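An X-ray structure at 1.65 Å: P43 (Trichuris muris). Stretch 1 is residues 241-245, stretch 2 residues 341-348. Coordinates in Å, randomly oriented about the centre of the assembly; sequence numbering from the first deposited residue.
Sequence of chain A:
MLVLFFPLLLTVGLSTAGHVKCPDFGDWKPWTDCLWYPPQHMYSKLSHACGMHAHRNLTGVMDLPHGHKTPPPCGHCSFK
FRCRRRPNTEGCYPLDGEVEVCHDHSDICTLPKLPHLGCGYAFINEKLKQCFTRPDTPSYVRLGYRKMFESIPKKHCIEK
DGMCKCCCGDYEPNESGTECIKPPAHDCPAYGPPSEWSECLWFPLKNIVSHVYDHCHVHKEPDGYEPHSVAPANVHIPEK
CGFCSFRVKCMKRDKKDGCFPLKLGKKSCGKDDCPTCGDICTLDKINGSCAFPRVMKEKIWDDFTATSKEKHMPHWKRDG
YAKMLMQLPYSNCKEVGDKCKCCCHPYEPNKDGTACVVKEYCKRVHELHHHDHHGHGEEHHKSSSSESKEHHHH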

ATOM      1  N   CYS A 241      11.454 -13.219  12.030  1.00 14.36           N
ATOM      2  CA  CYS A 241      12.663 -12.439  11.854  1.00 14.97           C
ATOM      3  C   CYS A 241      12.449 -11.367  10.798  1.00 17.99           C
ATOM      4  O   CYS A 241      11.466 -11.390  10.052  1.00 15.50           O
ATOM      5  CB  CYS A 241      13.836 -13.337  11.422  1.00 17.96           C
ATOM      6  SG  CYS A 241      13.407 -14.289   9.901  1.00 17.05           S
ATOM      7  N   GLY A 242      13.412 -10.431  10.730  1.00 14.34           N
ATOM      8  CA  GLY A 242      13.534  -9.529   9.595  1.00 15.40           C
ATOM      9  C   GLY A 242      12.529  -8.393   9.512  1.00 13.84           C
ATOM     10  O   GLY A 242      12.403  -7.763   8.435  1.00 13.53           O
ATOM     11  N   PHE A 243      11.809  -8.118  10.610  1.00 13.36           N
ATOM     12  CA  PHE A 243      10.599  -7.312  10.573  1.00 13.82           C
ATOM     13  C   PHE A 243       9.580  -7.860   9.558  1.00 13.62           C
ATOM     14  O   PHE A 243       8.721  -7.120   9.045  1.00 14.61           O
ATOM     15  CB  PHE A 243      10.925  -5.842  10.289  1.00 13.72           C
ATOM     16  CG  PHE A 243      11.803  -5.189  11.335  1.00 14.30           C
ATOM     17  CD1 PHE A 243      11.260  -4.603  12.456  1.00 12.19           C
ATOM     18  CD2 PHE A 243      13.187  -5.199  11.217  1.00 16.90           C
ATOM     19  CE1 PHE A 243      12.069  -4.041  13.429  1.00 13.88           C
ATOM     20  CE2 PHE A 243      13.994  -4.601  12.192  1.00 16.24           C
ATOM     21  CZ  PHE A 243      13.415  -4.025  13.296  1.00 16.00           C
ATOM     22  N   CYS A 244       9.630  -9.167   9.290  1.00 13.13           N
ATOM     23  CA  CYS A 244       8.734  -9.853   8.354  1.00 13.45           C
ATOM     24  C   CYS A 244       7.440 -10.328   9.023  1.00 14.15           C
ATOM     25  O   CYS A 244       6.376 -10.352   8.374  1.00 13.82           O
ATOM     26  CB  CYS A 244       9.485 -11.039   7.696  1.00 14.33           C
ATOM     27  SG  CYS A 244      10.817 -10.481   6.610  1.00 14.76           S
ATOM     28  N   SER A 245       7.513 -10.715  10.299  1.00 10.83           N
ATOM     29  CA  SER A 245       6.295 -11.002  11.078  1.00 10.71           C
ATOM     30  C   SER A 245       5.519  -9.713  11.323  1.00 12.62           C
ATOM     31  O   SER A 245       6.086  -8.636  11.431  1.00 13.67           O
ATOM     32  CB  SER A 245       6.673 -11.680  12.398  1.00 13.55           C
ATOM     33  OG  SER A 245       5.523 -12.123  13.081  1.00 21.22           O
ATOM     34  N   LYS A 341      20.528 -13.107   3.489  1.00 17.07           N
ATOM     35  CA  LYS A 341      20.207 -12.284   4.661  1.00 17.47           C
ATOM     36  C   LYS A 341      19.092 -11.326   4.277  1.00 17.63           C
ATOM     37  O   LYS A 341      19.279 -10.464   3.405  1.00 18.36           O
ATOM     38  CB  LYS A 341      21.445 -11.521   5.114  1.00 18.78           C
ATOM     39  CG  LYS A 341      22.623 -12.448   5.478  1.00 19.87           C
ATOM     40  CD  LYS A 341      22.371 -13.159   6.830  1.00 22.81           C
ATOM     41  CE  LYS A 341      23.596 -13.999   7.168  1.00 27.73           C
ATOM     42  NZ  LYS A 341      23.479 -14.651   8.475  1.00 30.11           N
ATOM     43  N   CYS A 342      17.917 -11.474   4.904  1.00 16.27           N
ATOM     44  CA  CYS A 342      16.707 -10.873   4.354  1.00 17.16           C
ATOM     45  C   CYS A 342      15.965 -10.042   5.390  1.00 14.55           C
ATOM     46  O   CYS A 342      15.886 -10.413   6.558  1.00 16.37           O
ATOM     47  CB  CYS A 342      15.744 -11.942   3.819  1.00 20.25           C
ATOM     48  SG  CYS A 342      16.515 -13.071   2.607  1.00 28.76           S
ATOM     49  N   CYS A 343      15.379  -8.955   4.909  1.00 16.17           N
ATOM     50  CA  CYS A 343      14.499  -8.091   5.687  1.00 16.40           C
ATOM     51  C   CYS A 343      13.246  -7.736   4.883  1.00 15.79           C
ATOM     52  O   CYS A 343      13.265  -7.695   3.650  1.00 16.47           O
ATOM     53  CB  CYS A 343      15.201  -6.753   6.068  1.00 17.89           C
ATOM     54  SG  CYS A 343      16.837  -6.901   6.807  1.00 22.68           S
ATOM     55  N   CYS A 344      12.160  -7.411   5.575  1.00 14.37           N
ATOM     56  CA  CYS A 344      10.928  -7.070   4.838  1.00 13.62           C
ATOM     57  C   CYS A 344      10.601  -5.578   4.876  1.00 12.62           C
ATOM     58  O   CYS A 344      10.837  -4.878   5.863  1.00 13.08           O
ATOM     59  CB  CYS A 344       9.712  -7.858   5.361  1.00 15.00           C
ATOM     60  SG  CYS A 344       9.807  -9.621   4.990  1.00 16.67           S
ATOM     61  N   HIS A 345      10.053  -5.104   3.780  1.00 14.36           N
ATOM     62  CA  HIS A 345       9.608  -3.735   3.640  1.00 14.36           C
ATOM     63  C   HIS A 345       8.785  -3.334   4.869  1.00 15.38           C
ATOM     64  O   HIS A 345       7.859  -4.068   5.249  1.00 15.67           O
ATOM     65  CB  HIS A 345       8.764  -3.634   2.356  1.00 15.77           C
ATOM     66  CG  HIS A 345       8.338  -2.245   2.023  1.00 16.47           C
ATOM     67  ND1 HIS A 345       9.197  -1.341   1.446  1.00 18.55           N
ATOM     68  CD2 HIS A 345       7.178  -1.581   2.251  1.00 17.30           C
ATOM     69  CE1 HIS A 345       8.569  -0.195   1.268  1.00 18.35           C
ATOM     70  NE2 HIS A 345       7.341  -0.312   1.757  1.00 19.95           N
ATOM     71  N   PRO A 346       9.019  -2.143   5.446  1.00 13.55           N
ATOM     72  CA  PRO A 346       9.845  -1.028   4.927  1.00 16.57           C
ATOM     73  C   PRO A 346      11.324  -1.065   5.342  1.00 16.94           C
ATOM     74  O   PRO A 346      12.033  -0.054   5.267  1.00 17.66           O
ATOM     75  CB  PRO A 346       9.174   0.203   5.523  1.00 17.62           C
ATOM     76  CG  PRO A 346       8.669  -0.295   6.850  1.00 16.14           C
ATOM     77  CD  PRO A 346       8.178  -1.727   6.573  1.00 14.87           C
ATOM     78  N   TYR A 347      11.801  -2.236   5.745  1.00 16.18           N
ATOM     79  CA  TYR A 347      13.205  -2.448   6.083  1.00 15.62           C
ATOM     80  C   TYR A 347      13.955  -3.126   4.940  1.00 17.05           C
ATOM     81  O   TYR A 347      13.364  -3.746   4.066  1.00 17.00           O
ATOM     82  CB  TYR A 347      13.308  -3.296   7.352  1.00 16.82           C
ATOM     83  CG  TYR A 347      12.684  -2.653   8.586  1.00 15.78           C
ATOM     84  CD1 TYR A 347      13.480  -1.945   9.497  1.00 16.51           C
ATOM     85  CD2 TYR A 347      11.310  -2.742   8.840  1.00 16.16           C
ATOM     86  CE1 TYR A 347      12.924  -1.378  10.645  1.00 16.50           C
ATOM     87  CE2 TYR A 347      10.760  -2.166   9.956  1.00 17.06           C
ATOM     88  CZ  TYR A 347      11.565  -1.480  10.847  1.00 18.99           C
ATOM     89  OH  TYR A 347      10.991  -0.893  11.956  1.00 17.73           O
ATOM     90  N   GLU A 348      15.282  -2.991   4.958  1.00 16.51           N
ATOM     91  CA  GLU A 348      16.154  -3.660   4.001  1.00 17.56           C
ATOM     92  C   GLU A 348      17.444  -4.047   4.720  1.00 16.90           C
ATOM     93  O   GLU A 348      17.788  -3.452   5.739  1.00 18.11           O
ATOM     94  CB  GLU A 348      16.455  -2.740   2.811  1.00 20.65           C
ATOM     95  CG  GLU A 348      17.225  -1.468   3.226  1.00 25.07           C
ATOM     96  CD  GLU A 348      17.450  -0.425   2.102  1.00 30.84           C
ATOM     97  OE1 GLU A 348      17.134  -0.655   0.913  1.00 32.44           O
ATOM     98  OE2 GLU A 348      17.948   0.664   2.434  1.00 34.66           O
TER
HETATM   99  O   HOH W   1       7.409  -5.466   7.576  1.00 22.99           O

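Segments distant in sequence are often fastened by a disulfide, but the covalent link is seldom the whole of the joint. The contact between residues 241-245 and 341-348 of P43 illustrates how stacking and backbone pairing can accompany it. Three residues cover the most surface here: Phe-243, Tyr-347 and Cys-344.

Phe-243 and Tyr-347 both direct their CA-to-CB bonds toward the opposing stretch, and their rings form a face-to-face stack. The centroids lie 3.7 Å apart and the planes are inclined by just 6°, so the rings lie nearly flat on one another. Tight packing continues to the base of the phenylalanine side chain, where Phe-243 CB comes within 3.4 Å of Tyr-347 CD2.

Cys-344 serves the contact through both side chain and backbone. Cys-344 SG is joined to Cys-244 SG at 2.1 Å, with a chi3 of 95°, close to the right angle that disulfides prefer. Its amide, meanwhile, donates a nearly straight hydrogen bond to the carbonyl of the other stretch, with Cys-344 N 2.9 Å from Gly-242 O. Gly-242 O also receives a CA-H...O contact from Cys-343 CA at 3.5 Å.

The type I' turn from Cys-241 to Cys-244, closed by a hydrogen bond from Cys-244 N to Cys-241 O (3.0 Å), contains Gly-242, Phe-243 and Cys-244, the stretch 1 residues that make these contacts. Gly-242 suits its place in two ways: its phi is positive, and an ideal CB would lie a tight 3.0 Å from Cys-342 O. On stretch 2, Tyr-347 N bonds to Cys-344 O at 2.8 Å, spanning the cis peptide bond before Pro-346. A water completes the joint, donating to Phe-243 O at 2.6 Å and to His-345 O at 2.8 Å, and so bridges two carbonyls that could not bond to each other.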